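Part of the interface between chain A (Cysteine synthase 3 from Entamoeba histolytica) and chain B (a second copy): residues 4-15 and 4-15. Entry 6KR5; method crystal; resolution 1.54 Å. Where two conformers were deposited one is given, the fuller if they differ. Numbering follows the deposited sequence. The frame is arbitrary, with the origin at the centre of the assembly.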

ATOM      1  N   ILE A   4      19.230  10.613   8.706  1.00 54.13           N
ATOM      2  CA  ILE A   4      18.177   9.734   8.208  1.00 45.98           C
ATOM      3  C   ILE A   4      18.577   9.201   6.841  1.00 47.13           C
ATOM      4  O   ILE A   4      18.826   9.974   5.909  1.00 49.41           O
ATOM      5  N   THR A   5      18.623   7.882   6.721  1.00 39.34           N
ATOM      6  CA  THR A   5      18.917   7.199   5.469  1.00 38.74           C
ATOM      7  C   THR A   5      17.612   6.600   4.970  1.00 31.30           C
ATOM      8  O   THR A   5      17.086   5.668   5.582  1.00 32.43           O
ATOM      9  N   ILE A   6      17.125   7.129   3.850  1.00 30.28           N
ATOM     10  CA  ILE A   6      15.861   6.596   3.283  1.00 29.79           C
ATOM     11  C   ILE A   6      16.153   5.376   2.413  1.00 32.00           C
ATOM     12  O   ILE A   6      17.281   4.889   2.337  1.00 30.75           O
ATOM     13  N   ASN A   7      15.139   4.900   1.726  1.00 28.09           N
ATOM     14  CA  ASN A   7      15.352   3.642   0.994  1.00 25.72           C
ATOM     15  C   ASN A   7      16.357   3.810  -0.142  1.00 26.53           C
ATOM     16  O   ASN A   7      16.499   4.869  -0.719  1.00 27.48           O
ATOM     17  N   THR A   8      17.035   2.715  -0.406  1.00 29.21           N
ATOM     18  CA  THR A   8      18.010   2.663  -1.503  1.00 29.93           C
ATOM     19  C   THR A   8      17.290   2.000  -2.652  1.00 24.50           C
ATOM     20  O   THR A   8      16.264   1.363  -2.501  1.00 27.42           O
ATOM     21  N   PRO A   9      17.723   2.036  -4.057  1.00 26.18           N
ATOM     22  CA  PRO A   9      17.127   1.391  -5.235  1.00 25.55           C
ATOM     23  C   PRO A   9      17.101  -0.125  -5.114  1.00 25.57           C
ATOM     24  O   PRO A   9      18.019  -0.749  -4.575  1.00 26.00           O
ATOM     25  N   ARG A  10      16.043  -0.719  -5.664  1.00 24.34           N
ATOM     26  CA  ARG A  10      15.937  -2.172  -5.671  1.00 23.16           C
ATOM     27  C   ARG A  10      16.948  -2.827  -6.609  1.00 26.76           C
ATOM     28  O   ARG A  10      17.217  -4.025  -6.457  1.00 30.08           O
ATOM     29  N   LYS A  11      17.521  -2.066  -7.548  1.00 24.04           N
ATOM     30  CA  LYS A  11      18.465  -2.540  -8.572  1.00 25.88           C
ATOM     31  C   LYS A  11      17.942  -3.811  -9.243  1.00 29.73           C
ATOM     32  O   LYS A  11      18.593  -4.860  -9.299  1.00 28.49           O
ATOM     33  N   ARG A  12      16.734  -3.684  -9.776  1.00 27.46           N
ATOM     34  CA  ARG A  12      16.063  -4.807 -10.402  1.00 25.94           C
ATOM     35  C   ARG A  12      14.967  -4.261 -11.297  1.00 23.72           C
ATOM     36  O   ARG A  12      14.355  -3.244 -10.971  1.00 25.72           O
ATOM     37  N   ILE A  13      14.740  -4.919 -12.428  1.00 24.31           N
ATOM     38  CA  ILE A  13      13.536  -4.721 -13.226  1.00 25.52           C
ATOM     39  C   ILE A  13      12.673  -5.954 -12.996  1.00 24.42           C
ATOM     40  O   ILE A  13      13.044  -7.070 -13.385  1.00 25.42           O
ATOM     41  N   TYR A  14      11.543  -5.766 -12.325  1.00 21.72           N
ATOM     42  CA  TYR A  14      10.633  -6.866 -12.058  1.00 22.03           C
ATOM     43  C   TYR A  14       9.872  -7.219 -13.328  1.00 19.41           C
ATOM     44  O   TYR A  14       9.436  -6.337 -14.070  1.00 23.13           O
ATOM     45  N   HIS A  15       9.708  -8.520 -13.588  1.00 20.63           N
ATOM     46  CA  HIS A  15       9.030  -8.912 -14.814  1.00 21.68           C
ATOM     47  C   HIS A  15       7.521  -8.771 -14.713  1.00 21.61           C
ATOM     48  O   HIS A  15       6.849  -8.692 -15.746  1.00 22.20           O
TER
ATOM     49  N   ILE B   4       9.713 -17.997 -11.354  1.00 56.58           N
ATOM     50  CA  ILE B   4       9.284 -16.683 -10.889  1.00 50.37           C
ATOM     51  C   ILE B   4       9.970 -16.393  -9.563  1.00 48.05           C
ATOM     52  O   ILE B   4       9.735 -17.091  -8.570  1.00 43.33           O
ATOM     53  N   THR B   5      10.801 -15.358  -9.544  1.00 35.09           N
ATOM     54  CA  THR B   5      11.580 -14.980  -8.371  1.00 32.75           C
ATOM     55  C   THR B   5      10.898 -13.795  -7.698  1.00 28.57           C
ATOM     56  O   THR B   5      10.840 -12.705  -8.273  1.00 32.11           O
ATOM     57  N   ILE B   6      10.393 -13.998  -6.478  1.00 25.81           N
ATOM     58  CA  ILE B   6       9.787 -12.884  -5.751  1.00 27.50           C
ATOM     59  C   ILE B   6      10.884 -12.107  -5.032  1.00 29.94           C
ATOM     60  O   ILE B   6      12.075 -12.330  -5.273  1.00 30.48           O
ATOM     61  N   ASN B   7      10.501 -11.165  -4.173  1.00 25.04           N
ATOM     62  CA  ASN B   7      11.479 -10.263  -3.595  1.00 26.84           C
ATOM     63  C   ASN B   7      12.439 -11.001  -2.665  1.00 29.73           C
ATOM     64  O   ASN B   7      12.123 -12.048  -2.095  1.00 32.43           O
ATOM     65  N   THR B   8      13.628 -10.447  -2.532  1.00 30.66           N
ATOM     66  CA  THR B   8      14.621 -10.937  -1.599  1.00 30.76           C
ATOM     67  C   THR B   8      14.595 -10.092  -0.335  1.00 27.33           C
ATOM     68  O   THR B   8      14.014  -9.002  -0.322  1.00 29.38           O
ATOM     69  N   PRO B   9      15.209 -10.560   0.756  1.00 26.89           N
ATOM     70  CA  PRO B   9      15.243  -9.743   1.973  1.00 28.49           C
ATOM     71  C   PRO B   9      15.918  -8.404   1.728  1.00 29.56           C
ATOM     72  O   PRO B   9      16.851  -8.293   0.933  1.00 28.04           O
ATOM     73  N   ARG B  10      15.400  -7.368   2.394  0.51 25.31           N
ATOM     74  CA  ARG B  10      15.989  -6.040   2.275  0.51 26.34           C
ATOM     75  C   ARG B  10      17.337  -5.954   2.975  0.51 27.27           C
ATOM     76  O   ARG B  10      18.118  -5.042   2.678  0.51 27.58           O
ATOM     77  N   LYS B  11      17.634  -6.889   3.878  0.51 23.75           N
ATOM     78  CA  LYS B  11      18.890  -6.916   4.625  0.51 24.77           C
ATOM     79  C   LYS B  11      19.137  -5.578   5.321  0.51 26.28           C
ATOM     80  O   LYS B  11      20.170  -4.926   5.149  0.51 24.47           O
ATOM     81  N   ARG B  12      18.158  -5.181   6.126  1.00 25.03           N
ATOM     82  CA  ARG B  12      18.233  -3.921   6.838  1.00 22.55           C
ATOM     83  C   ARG B  12      17.180  -3.916   7.932  1.00 23.80           C
ATOM     84  O   ARG B  12      16.108  -4.507   7.780  1.00 23.98           O
ATOM     85  N   ILE B  13      17.499  -3.267   9.045  0.68 24.65           N
ATOM     86  CA  ILE B  13      16.503  -2.936  10.057  0.68 22.30           C
ATOM     87  C   ILE B  13      16.325  -1.426  10.020  0.68 22.78           C
ATOM     88  O   ILE B  13      17.217  -0.664  10.423  0.68 25.05           O
ATOM     89  N   TYR B  14      15.178  -0.994   9.497  1.00 21.33           N
ATOM     90  CA  TYR B  14      14.884   0.424   9.362  1.00 20.51           C
ATOM     91  C   TYR B  14      14.662   1.040  10.739  1.00 20.28           C
ATOM     92  O   TYR B  14      14.030   0.436  11.603  1.00 21.21           O
ATOM     93  N   HIS B  15      15.183   2.250  10.950  1.00 19.01           N
ATOM     94  CA  HIS B  15      15.057   2.845  12.278  1.00 20.16           C
ATOM     95  C   HIS B  15      13.686   3.439  12.535  1.00 20.64           C
ATOM     96  O   HIS B  15      13.317   3.619  13.698  1.00 22.35           O
TER

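This is a polar, nearly symmetric contact between two antiparallel segments, built on arginine side chains that reach across to backbone carbonyls and on a stacked arginine pair at its centre. The two stretches run 168° apart, with A:Arg10 facing B:Arg10 and each Ile6 level with the Tyr14 of the other copy. Together they bury 642 Å².

A:Arg10 and B:Arg10 have the most area covered by the other stretch. Both have chi1 and chi2 in m and chi3 in t. Their guanidinium groups lie flat on one another, with centres 3.8 Å apart and planes at 7°. The charges are alike, and A:Arg10 NE sits 3.5 Å from B:Arg10 NE, so this is a stack and not a polar pairing. The opposite face of each guanidinium is covered by the Asn7 side chain of the other chain. The order is therefore Asn7, Arg10, Arg10, Asn7. A:Arg10 NH2 and B:Asn7 ND2 are 3.1 Å apart, but both are donors, so no hydrogen bond forms between them. The guanidinium edges remain free for acceptors. B:Arg10 NH1 donates to A:Thr8 O at 3.3 Å. The matching pair, A:Arg10 NH1 and B:Thr8 O, is wider at 3.7 Å and is not a hydrogen bond.

Arg12 points toward the other stretch in both copies. Its chi1, chi2 and chi3 are all t, and this extended form carries the guanidinium to the opposing backbone. B:Arg12 NH2 donates to A:Thr5 O over a very short 2.5 Å, and B:Arg12 NH1 to A:Ile6 O at 3.2 Å. In the other direction, A:Arg12 NH2 reaches B:Thr5 O at 2.6 Å. The bond from A:Arg12 NH1 to B:Ile6 O, at 3.3 Å, is weak. CA-to-CB of Ile6 points away in both copies, and Ile6 takes part through its carbonyl.

Tyr14 has chi1 in m, and its ring end comes near the other chain. A:Tyr14 OH donates to B:Asn7 OD1 at 2.8 Å, and B:Tyr14 OH to A:Asn7 OD1 at 3.0 Å. Each Asn7 has an off-well chi1, -131° in A and -113° in B.

Two waters extend the network. Water 1 is 2.9 Å from A:Thr8 OG1 and accepts from B:Arg12 NH1 at 3.0 Å. Water 2 accepts from A:Arg12 NH1 at 3.3 Å and from B:Thr8 N at 2.9 Å, and its oxygen donates to B:Asn7 OD1 at 2.7 Å. Lys11 and Ile13 stay out of reach in both copies.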

ATOM      1  CB  ILE A   4      16.829  10.461   8.137  1.00 44.95           C
ATOM      2  CG1 ILE A   4      16.402  10.915   9.529  1.00 42.10           C
ATOM      3  CG2 ILE A   4      15.765   9.555   7.528  1.00 36.63           C
ATOM      4  CD1 ILE A   4      15.056  11.581   9.542  1.00 41.59           C
ATOM      5  CB  THR A   5      19.973   6.114   5.679  1.00 36.74           C
ATOM      6  OG1 THR A   5      21.208   6.719   6.091  1.00 48.28           O
ATOM      7  CG2 THR A   5      20.208   5.329   4.395  1.00 37.54           C
ATOM      8  CB  ILE A   6      14.947   7.643   2.613  1.00 28.28           C
ATOM      9  CG1 ILE A   6      15.561   8.274   1.371  1.00 31.66           C
ATOM     10  CG2 ILE A   6      14.550   8.708   3.605  1.00 32.62           C
ATOM     11  CD1 ILE A   6      14.591   9.115   0.594  1.00 34.12           C
ATOM     12  CB  ASN A   7      14.031   3.015   0.588  1.00 28.77           C
ATOM     13  CG  ASN A   7      13.950   1.562   0.955  1.00 33.55           C
ATOM     14  OD1 ASN A   7      14.965   0.911   1.101  1.00 44.98           O
ATOM     15  ND2 ASN A   7      12.742   1.077   1.162  1.00 30.47           N
ATOM     16  CB  THR A   8      19.161   1.732  -1.137  1.00 28.39           C
ATOM     17  OG1 THR A   8      18.539   0.520  -0.736  1.00 30.96           O
ATOM     18  CG2 THR A   8      19.964   2.286   0.009  1.00 35.56           C
ATOM     19  CB  PRO A   9      18.037   1.835  -6.385  1.00 25.05           C
ATOM     20  CG  PRO A   9      18.651   3.103  -5.913  1.00 24.26           C
ATOM     21  CD  PRO A   9      18.856   2.900  -4.427  1.00 25.40           C
ATOM     22  CB  ARG A  10      14.507  -2.580  -6.044  1.00 26.78           C
ATOM     23  CG  ARG A  10      13.524  -2.523  -4.865  1.00 28.47           C
ATOM     24  CD  ARG A  10      13.965  -3.478  -3.744  1.00 38.77           C
ATOM     25  NE  ARG A  10      12.849  -3.996  -2.953  1.00 38.89           N
ATOM     26  CZ  ARG A  10      12.925  -5.035  -2.121  1.00 39.45           C
ATOM     27  NH1 ARG A  10      14.069  -5.696  -1.958  1.00 40.97           N
ATOM     28  NH2 ARG A  10      11.845  -5.422  -1.448  1.00 37.49           N
ATOM     29  CB  LYS A  11      19.880  -2.732  -8.010  1.00 30.83           C
ATOM     30  CG  LYS A  11      20.913  -3.047  -9.121  1.00 45.40           C
ATOM     31  CD  LYS A  11      22.320  -2.513  -8.850  1.00 50.12           C
ATOM     32  CE  LYS A  11      22.849  -1.714 -10.052  1.00 48.24           C
ATOM     33  NZ  LYS A  11      23.528  -2.548 -11.092  1.00 48.27           N
ATOM     34  CB  ARG A  12      15.470  -5.737  -9.342  1.00 28.10           C
ATOM     35  CG  ARG A  12      14.991  -7.033  -9.886  1.00 33.30           C
ATOM     36  CD  ARG A  12      14.554  -7.958  -8.772  1.00 32.15           C
ATOM     37  NE  ARG A  12      13.700  -8.985  -9.335  1.00 27.83           N
ATOM     38  CZ  ARG A  12      13.030  -9.886  -8.635  1.00 28.09           C
ATOM     39  NH1 ARG A  12      13.117  -9.904  -7.312  1.00 29.24           N
ATOM     40  NH2 ARG A  12      12.279 -10.769  -9.269  1.00 27.72           N
ATOM     41  CB  ILE A  13      13.845  -4.518 -14.718  1.00 23.49           C
ATOM     42  CG1 ILE A  13      14.779  -3.319 -14.910  1.00 29.82           C
ATOM     43  CG2 ILE A  13      12.555  -4.292 -15.504  1.00 23.30           C
ATOM     44  CD1 ILE A  13      14.114  -2.017 -14.695  1.00 32.43           C
ATOM     45  CB  TYR A  14       9.665  -6.472 -10.945  1.00 21.52           C
ATOM     46  CG  TYR A  14      10.359  -6.210  -9.630  1.00 20.29           C
ATOM     47  CD1 TYR A  14      10.914  -4.965  -9.341  1.00 20.99           C
ATOM     48  CD2 TYR A  14      10.480  -7.217  -8.680  1.00 19.85           C
ATOM     49  CE1 TYR A  14      11.553  -4.733  -8.134  1.00 24.52           C
ATOM     50  CE2 TYR A  14      11.106  -6.997  -7.467  1.00 21.19           C
ATOM     51  CZ  TYR A  14      11.644  -5.748  -7.199  1.00 21.35           C
ATOM     52  OH  TYR A  14      12.285  -5.508  -6.006  1.00 25.87           O
ATOM     53  CB  HIS A  15       9.359 -10.362 -15.177  1.00 22.42           C
ATOM     54  CG  HIS A  15      10.820 -10.633 -15.357  1.00 26.20           C
ATOM     55  ND1 HIS A  15      11.581 -11.247 -14.387  1.00 34.26           N
ATOM     56  CD2 HIS A  15      11.647 -10.416 -16.405  1.00 34.07           C
ATOM     57  CE1 HIS A  15      12.822 -11.380 -14.821  1.00 35.63           C
ATOM     58  NE2 HIS A  15      12.886 -10.891 -16.046  1.00 30.17           N
TER
ATOM     59  CB  ILE B   4       7.759 -16.596 -10.739  1.00 48.50           C
ATOM     60  CG1 ILE B   4       7.099 -16.724 -12.109  1.00 51.63           C
ATOM     61  CG2 ILE B   4       7.361 -15.289 -10.062  1.00 40.65           C
ATOM     62  CD1 ILE B   4       5.613 -16.784 -12.051  1.00 46.35           C
ATOM     63  CB  THR B   5      13.006 -14.623  -8.780  1.00 35.28           C
ATOM     64  OG1 THR B   5      13.585 -15.724  -9.495  1.00 35.27           O
ATOM     65  CG2 THR B   5      13.852 -14.303  -7.564  1.00 32.93           C
ATOM     66  CB  ILE B   6       8.680 -13.354  -4.786  1.00 25.62           C
ATOM     67  CG1 ILE B   6       9.255 -14.174  -3.630  1.00 28.91           C
ATOM     68  CG2 ILE B   6       7.637 -14.164  -5.550  1.00 29.80           C
ATOM     69  CD1 ILE B   6       8.222 -14.458  -2.548  1.00 32.23           C
ATOM     70  CB  ASN B   7      10.781  -9.134  -2.835  1.00 30.80           C
ATOM     71  CG  ASN B   7      10.983  -7.784  -3.484  1.00 32.30           C
ATOM     72  OD1 ASN B   7      12.028  -7.519  -4.081  1.00 29.53           O
ATOM     73  ND2 ASN B   7       9.985  -6.915  -3.372  1.00 33.94           N
ATOM     74  CB  THR B   8      16.013 -10.882  -2.236  1.00 36.17           C
ATOM     75  OG1 THR B   8      16.258  -9.555  -2.704  1.00 38.19           O
ATOM     76  CG2 THR B   8      16.102 -11.851  -3.407  1.00 34.22           C
ATOM     77  CB  PRO B   9      16.050 -10.599   2.949  1.00 24.21           C
ATOM     78  CG  PRO B   9      15.831 -12.001   2.488  1.00 28.45           C
ATOM     79  CD  PRO B   9      15.791 -11.895   0.984  1.00 35.18           C
ATOM     80  CB  ARG B  10      15.028  -4.982   2.830  0.51 27.27           C
ATOM     81  CG  ARG B  10      14.038  -4.393   1.795  0.51 29.91           C
ATOM     82  CD  ARG B  10      14.734  -3.486   0.764  0.51 27.95           C
ATOM     83  NE  ARG B  10      13.807  -2.570   0.090  0.51 30.68           N
ATOM     84  CZ  ARG B  10      14.171  -1.651  -0.805  0.51 32.91           C
ATOM     85  NH1 ARG B  10      15.444  -1.514  -1.150  0.51 29.69           N
ATOM     86  NH2 ARG B  10      13.258  -0.863  -1.360  0.51 28.42           N
ATOM     87  CB  LYS B  11      20.064  -7.292   3.718  0.51 28.37           C
ATOM     88  CG  LYS B  11      20.196  -8.783   3.468  0.51 32.51           C
ATOM     89  CD  LYS B  11      20.410  -9.558   4.764  0.51 32.67           C
ATOM     90  CE  LYS B  11      21.738  -9.215   5.420  0.51 34.11           C
ATOM     91  NZ  LYS B  11      22.060 -10.152   6.532  0.51 36.87           N
ATOM     92  CB  ARG B  12      18.015  -2.736   5.880  1.00 27.09           C
ATOM     93  CG  ARG B  12      18.142  -1.366   6.501  1.00 31.64           C
ATOM     94  CD  ARG B  12      18.115  -0.275   5.441  1.00 28.41           C
ATOM     95  NE  ARG B  12      17.938   1.026   6.063  1.00 28.31           N
ATOM     96  CZ  ARG B  12      17.697   2.156   5.413  1.00 29.00           C
ATOM     97  NH1 ARG B  12      17.606   2.173   4.088  1.00 31.13           N
ATOM     98  NH2 ARG B  12      17.553   3.280   6.100  1.00 33.96           N
ATOM     99  CB  ILE B  13      16.892  -3.432  11.455  0.68 23.05           C
ATOM    100  CG1 ILE B  13      16.850  -4.963  11.494  0.68 23.06           C
ATOM    101  CG2 ILE B  13      15.932  -2.867  12.503  0.68 23.53           C
ATOM    102  CD1 ILE B  13      17.284  -5.551  12.815  0.68 23.70           C
ATOM    103  CB  TYR B  14      13.651   0.600   8.473  1.00 19.01           C
ATOM    104  CG  TYR B  14      13.867   0.107   7.059  1.00 22.25           C
ATOM    105  CD1 TYR B  14      13.646  -1.222   6.723  1.00 20.62           C
ATOM    106  CD2 TYR B  14      14.328   0.968   6.070  1.00 20.75           C
ATOM    107  CE1 TYR B  14      13.859  -1.677   5.434  1.00 23.50           C
ATOM    108  CE2 TYR B  14      14.543   0.530   4.784  1.00 22.06           C
ATOM    109  CZ  TYR B  14      14.315  -0.794   4.468  1.00 23.22           C
ATOM    110  OH  TYR B  14      14.521  -1.240   3.180  1.00 26.00           O
ATOM    111  CB  HIS B  15      16.114   3.928  12.491  1.00 22.84           C
ATOM    112  CG  HIS B  15      17.515   3.401  12.478  1.00 24.81           C
ATOM    113  ND1 HIS B  15      18.400   3.673  11.458  1.00 33.42           N
ATOM    114  CD2 HIS B  15      18.178   2.610  13.353  1.00 32.09           C
ATOM    115  CE1 HIS B  15      19.551   3.069  11.705  1.00 30.93           C
ATOM    116  NE2 HIS B  15      19.443   2.421  12.850  1.00 32.22           N
TER
HETATM  117  O   HOH W   1      18.249  -0.025   2.101  1.00 36.91           O
HETATM  118  O   HOH W   2      14.487  -8.614  -4.643  1.00 41.12           O